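Local coordinates for protein 11S globulin isoform 1 (Cocos nucifera, PDB 5WPW) that serves as a nutrient reserve of the coconut seed, a hexameric 11S globulin and a potential food allergen, at the interface of chains A and B. Sequence-based numbering; all coordinates share one arbitrary frame. Chains: chain A/B, 11S globulin isoform 1.

The interface of chains A and B. Residues chain A 3-4, 324-326, 345-347; chain B 150, 154-156, 164, 176.
The ring of B:Phe156 forms the apolar centre of this subunit interface. It is held between two CB methylenes of chain A. A:Asp325 CB sits over the middle of one face, 3.5 Å from the ring centroid. A:Asn346 CB lies over the opposite face, nearer the rim, with its amide only 21° from parallel to the ring. A:Phe347 reaches the ring with CD1, 3.9 Å from B:Phe156 CE2, and its CE1 and CZ edge rests near B:Arg154 NH2, with the ring and guanidinium planes steeply turned.

Next outward is the pair A:Asp325 and B:Arg154. The carboxylate takes the crowded position between backbone N and carbonyl carbon (chi1 54°), which turns it from the ring toward the arginine. B:Arg154 bends at chi2 and chi3 and grips it side-on. B:Arg154 NH2 donates to A:Asp325 OD1 at 2.8 Å, nearly straight, while NE makes a longer bond to OD2. The guanidinium and carboxylate planes are 46° apart, and both oxygens are met from above the carboxylate plane.

B:Arg154 NH1 serves both chains. B:Arg154 NH1 donates to A:Cys3 O at 2.7 Å, from above the carbonyl plane. It also meets the syn lone pair of B:Asp150 OD1 within its own chain, which helps fix the guanidinium. The two carboxylates at its edge probably balance its charge at the interface.

At the rim, A:Arg4 NE lies 2.8 Å from B:Asp150 OD2 in a bent, salt-bridged hydrogen bond. On the other flank, B:Lys176 NZ donates to A:Asp325 O at 3.0 Å and to B:Gln155 O. A water joins B:Lys176 NZ to A:Asp325 OD2.

The chain A residues come from the N-terminal segment, the turn between strands 317-323 and 329-336, and the loop between strands 340-343 and 348-354. They meet strands 155-157 and 175-177 of chain B and the loop before the first, joining two cupin-family subunits of the hexamer.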
ATOM      1  N   CYS A   3      -5.578  32.405   3.088  1.00 51.83           N
ATOM      2  CA  CYS A   3      -4.784  32.313   1.870  1.00 53.23           C
ATOM      3  C   CYS A   3      -5.230  33.291   0.796  1.00 50.63           C
ATOM      4  O   CYS A   3      -4.673  33.271  -0.310  1.00 47.79           O
ATOM      5  CB  CYS A   3      -4.791  30.877   1.335  1.00 47.20           C
ATOM      6  SG  CYS A   3      -3.698  29.750   2.254  1.00 44.61           S
ATOM      7  N   ARG A   4      -6.201  34.157   1.087  1.00 53.41           N
ATOM      8  CA  ARG A   4      -6.456  35.318   0.234  1.00 53.78           C
ATOM      9  C   ARG A   4      -5.567  36.473   0.704  1.00 56.01           C
ATOM     10  O   ARG A   4      -6.001  37.453   1.322  1.00 54.61           O
ATOM     11  CB  ARG A   4      -7.933  35.686   0.236  1.00 48.84           C
ATOM     12  CG  ARG A   4      -8.828  34.663  -0.465  1.00 50.81           C
ATOM     13  CD  ARG A   4     -10.158  34.483   0.261  1.00 57.83           C
ATOM     14  NE  ARG A   4     -10.828  33.205  -0.027  1.00 59.81           N
ATOM     15  CZ  ARG A   4     -11.630  32.584   0.838  1.00 58.71           C
ATOM     16  NH1 ARG A   4     -12.215  31.431   0.522  1.00 50.49           N
ATOM     17  NH2 ARG A   4     -11.843  33.127   2.032  1.00 62.62           N
ATOM     18  N   ASP A 324       0.263  35.811  -8.268  1.00 28.58           N
ATOM     19  CA  ASP A 324      -0.883  35.010  -7.815  1.00 32.31           C
ATOM     20  C   ASP A 324      -1.919  34.815  -8.933  1.00 29.87           C
ATOM     21  O   ASP A 324      -1.687  35.166 -10.100  1.00 32.34           O
ATOM     22  CB  ASP A 324      -1.501  35.618  -6.540  1.00 31.74           C
ATOM     23  CG  ASP A 324      -2.387  36.835  -6.799  1.00 41.50           C
ATOM     24  OD1 ASP A 324      -2.578  37.278  -7.969  1.00 36.69           O
ATOM     25  OD2 ASP A 324      -2.892  37.354  -5.782  1.00 37.12           O
ATOM     26  N   ASP A 325      -3.080  34.266  -8.561  1.00 30.56           N
ATOM     27  CA  ASP A 325      -4.106  33.879  -9.523  1.00 27.90           C
ATOM     28  C   ASP A 325      -4.847  35.067 -10.105  1.00 37.11           C
ATOM     29  O   ASP A 325      -5.597  34.886 -11.071  1.00 34.70           O
ATOM     30  CB  ASP A 325      -5.118  32.924  -8.880  1.00 30.02           C
ATOM     31  CG  ASP A 325      -5.724  33.483  -7.616  1.00 33.92           C
ATOM     32  OD1 ASP A 325      -4.957  33.987  -6.777  1.00 31.71           O
ATOM     33  OD2 ASP A 325      -6.960  33.412  -7.463  1.00 33.73           O
ATOM     34  N   ARG A 326      -4.678  36.250  -9.521  1.00 39.65           N
ATOM     35  CA  ARG A 326      -5.149  37.511 -10.078  1.00 40.40           C
ATOM     36  C   ARG A 326      -4.190  38.100 -11.105  1.00 40.95           C
ATOM     37  O   ARG A 326      -4.481  39.163 -11.660  1.00 43.71           O
ATOM     38  CB  ARG A 326      -5.372  38.525  -8.947  1.00 41.31           C
ATOM     39  CG  ARG A 326      -6.456  38.124  -7.939  1.00 45.38           C
ATOM     40  CD  ARG A 326      -6.630  39.163  -6.833  1.00 46.67           C
ATOM     41  NE  ARG A 326      -5.341  39.681  -6.369  1.00 51.21           N
ATOM     42  CZ  ARG A 326      -4.812  39.415  -5.179  1.00 51.32           C
ATOM     43  NH1 ARG A 326      -5.462  38.626  -4.331  1.00 53.01           N
ATOM     44  NH2 ARG A 326      -3.629  39.927  -4.838  1.00 48.75           N
ATOM     45  N   GLN A 345       1.183  27.518  -2.366  1.00 26.66           N
ATOM     46  CA  GLN A 345       0.962  26.532  -3.406  1.00 20.43           C
ATOM     47  C   GLN A 345       0.340  27.207  -4.623  1.00 24.01           C
ATOM     48  O   GLN A 345      -0.498  28.111  -4.487  1.00 24.45           O
ATOM     49  CB  GLN A 345       0.028  25.426  -2.875  1.00 24.99           C
ATOM     50  CG  GLN A 345      -0.406  24.415  -3.933  1.00 26.47           C
ATOM     51  CD  GLN A 345      -1.528  23.487  -3.444  1.00 32.66           C
ATOM     52  OE1 GLN A 345      -1.731  22.382  -3.980  1.00 33.22           O
ATOM     53  NE2 GLN A 345      -2.253  23.931  -2.444  1.00 26.31           N
ATOM     54  N   ASN A 346       0.802  26.800  -5.804  1.00 21.50           N
ATOM     55  CA  ASN A 346       0.239  27.236  -7.083  1.00 22.55           C
ATOM     56  C   ASN A 346       0.720  28.636  -7.473  1.00 26.88           C
ATOM     57  O   ASN A 346       0.655  28.982  -8.653  1.00 24.11           O
ATOM     58  CB  ASN A 346      -1.300  27.233  -7.078  1.00 27.36           C
ATOM     59  CG  ASN A 346      -1.919  25.880  -7.380  1.00 36.42           C
ATOM     60  OD1 ASN A 346      -2.523  25.253  -6.507  1.00 36.96           O
ATOM     61  ND2 ASN A 346      -1.854  25.465  -8.642  1.00 38.18           N
ATOM     62  N   PHE A 347       1.179  29.463  -6.524  1.00 27.55           N
ATOM     63  CA  PHE A 347       1.694  30.787  -6.900  1.00 27.36           C
ATOM     64  C   PHE A 347       2.935  30.635  -7.766  1.00 25.49           C
ATOM     65  O   PHE A 347       3.776  29.778  -7.518  1.00 27.24           O
ATOM     66  CB  PHE A 347       2.047  31.626  -5.674  1.00 23.42           C
ATOM     67  CG  PHE A 347       0.856  32.250  -5.001  1.00 28.16           C
ATOM     68  CD1 PHE A 347      -0.356  31.565  -4.926  1.00 26.68           C
ATOM     69  CD2 PHE A 347       0.947  33.507  -4.417  1.00 31.34           C
ATOM     70  CE1 PHE A 347      -1.462  32.123  -4.303  1.00 25.75           C
ATOM     71  CE2 PHE A 347      -0.160  34.076  -3.770  1.00 30.99           C
ATOM     72  CZ  PHE A 347      -1.366  33.377  -3.710  1.00 30.27           C
TER
ATOM     73  N   ASP B 150      -7.240  28.230   0.208  1.00 38.92           N
ATOM     74  CA  ASP B 150      -8.561  28.353   0.809  1.00 39.17           C
ATOM     75  C   ASP B 150      -9.562  27.439   0.095  1.00 34.48           C
ATOM     76  O   ASP B 150      -9.313  26.934  -1.003  1.00 32.41           O
ATOM     77  CB  ASP B 150      -9.038  29.810   0.765  1.00 43.23           C
ATOM     78  CG  ASP B 150      -8.734  30.479  -0.569  1.00 42.86           C
ATOM     79  OD1 ASP B 150      -7.555  30.501  -0.974  1.00 45.80           O
ATOM     80  OD2 ASP B 150      -9.671  30.977  -1.218  1.00 44.59           O
ATOM     81  N   ARG B 154      -9.529  28.649  -7.029  1.00 30.45           N
ATOM     82  CA  ARG B 154      -8.527  29.594  -7.512  1.00 28.78           C
ATOM     83  C   ARG B 154      -8.013  29.068  -8.849  1.00 36.56           C
ATOM     84  O   ARG B 154      -7.372  28.007  -8.904  1.00 30.81           O
ATOM     85  CB  ARG B 154      -7.371  29.765  -6.517  1.00 33.76           C
ATOM     86  CG  ARG B 154      -7.732  29.714  -5.018  1.00 37.40           C
ATOM     87  CD  ARG B 154      -7.856  31.097  -4.355  1.00 39.14           C
ATOM     88  NE  ARG B 154      -6.714  31.980  -4.626  1.00 35.03           N
ATOM     89  CZ  ARG B 154      -5.848  32.432  -3.721  1.00 36.69           C
ATOM     90  NH1 ARG B 154      -5.957  32.104  -2.442  1.00 34.76           N
ATOM     91  NH2 ARG B 154      -4.866  33.242  -4.102  1.00 32.85           N
ATOM     92  N   GLN B 155      -8.277  29.818  -9.918  1.00 34.74           N
ATOM     93  CA  GLN B 155      -7.802  29.504 -11.258  1.00 33.03           C
ATOM     94  C   GLN B 155      -6.650  30.428 -11.643  1.00 30.75           C
ATOM     95  O   GLN B 155      -6.761  31.649 -11.509  1.00 27.12           O
ATOM     96  CB  GLN B 155      -8.933  29.631 -12.284  1.00 32.07           C
ATOM     97  CG  GLN B 155      -8.725  28.802 -13.534  1.00 38.12           C
ATOM     98  CD  GLN B 155      -9.354  29.421 -14.769  1.00 37.96           C
ATOM     99  OE1 GLN B 155      -9.728  30.594 -14.767  1.00 47.73           O
ATOM    100  NE2 GLN B 155      -9.471  28.639 -15.830  1.00 39.93           N
ATOM    101  N   PHE B 156      -5.563  29.832 -12.131  1.00 23.79           N
ATOM    102  CA  PHE B 156      -4.334  30.524 -12.504  1.00 22.77           C
ATOM    103  C   PHE B 156      -4.194  30.414 -14.012  1.00 24.97           C
ATOM    104  O   PHE B 156      -3.857  29.345 -14.525  1.00 25.68           O
ATOM    105  CB  PHE B 156      -3.112  29.912 -11.812  1.00 25.09           C
ATOM    106  CG  PHE B 156      -3.139  29.994 -10.295  1.00 24.90           C
ATOM    107  CD1 PHE B 156      -4.011  29.219  -9.555  1.00 28.76           C
ATOM    108  CD2 PHE B 156      -2.264  30.841  -9.617  1.00 22.37           C
ATOM    109  CE1 PHE B 156      -4.009  29.293  -8.147  1.00 27.21           C
ATOM    110  CE2 PHE B 156      -2.251  30.916  -8.235  1.00 27.76           C
ATOM    111  CZ  PHE B 156      -3.126  30.147  -7.495  1.00 25.75           C
ATOM    112  N   GLN B 164     -13.792  38.152 -13.937  1.00 63.55           N
ATOM    113  CA  GLN B 164     -14.141  37.331 -12.781  1.00 61.34           C
ATOM    114  C   GLN B 164     -15.648  37.329 -12.532  1.00 60.82           C
ATOM    115  O   GLN B 164     -16.345  36.378 -12.888  1.00 61.11           O
ATOM    116  CB  GLN B 164     -13.402  37.822 -11.534  1.00 20.00           C
ATOM    117  CG  GLN B 164     -11.897  37.628 -11.586  1.00 20.00           C
ATOM    118  CD  GLN B 164     -11.194  38.192 -10.369  1.00 20.00           C
ATOM    119  OE1 GLN B 164     -11.704  39.101  -9.714  1.00 20.00           O
ATOM    120  NE2 GLN B 164     -10.017  37.653 -10.061  1.00 20.00           N
ATOM    121  N   LYS B 176      -9.418  39.126 -14.192  1.00 56.71           N
ATOM    122  CA  LYS B 176      -8.287  38.354 -13.695  1.00 50.23           C
ATOM    123  C   LYS B 176      -7.214  38.246 -14.772  1.00 48.98           C
ATOM    124  O   LYS B 176      -7.494  37.826 -15.898  1.00 45.90           O
ATOM    125  CB  LYS B 176      -8.766  36.967 -13.258  1.00 48.98           C
ATOM    126  CG  LYS B 176      -7.792  35.812 -13.472  1.00 47.64           C
ATOM    127  CD  LYS B 176      -8.542  34.482 -13.461  1.00 44.51           C
ATOM    128  CE  LYS B 176      -9.314  34.272 -12.155  1.00 42.84           C
ATOM    129  NZ  LYS B 176      -8.415  33.911 -11.018  1.00 38.52           N
TER
HETATM  130  O   HOH W   1      -9.303  32.696  -8.802  1.00 39.09           O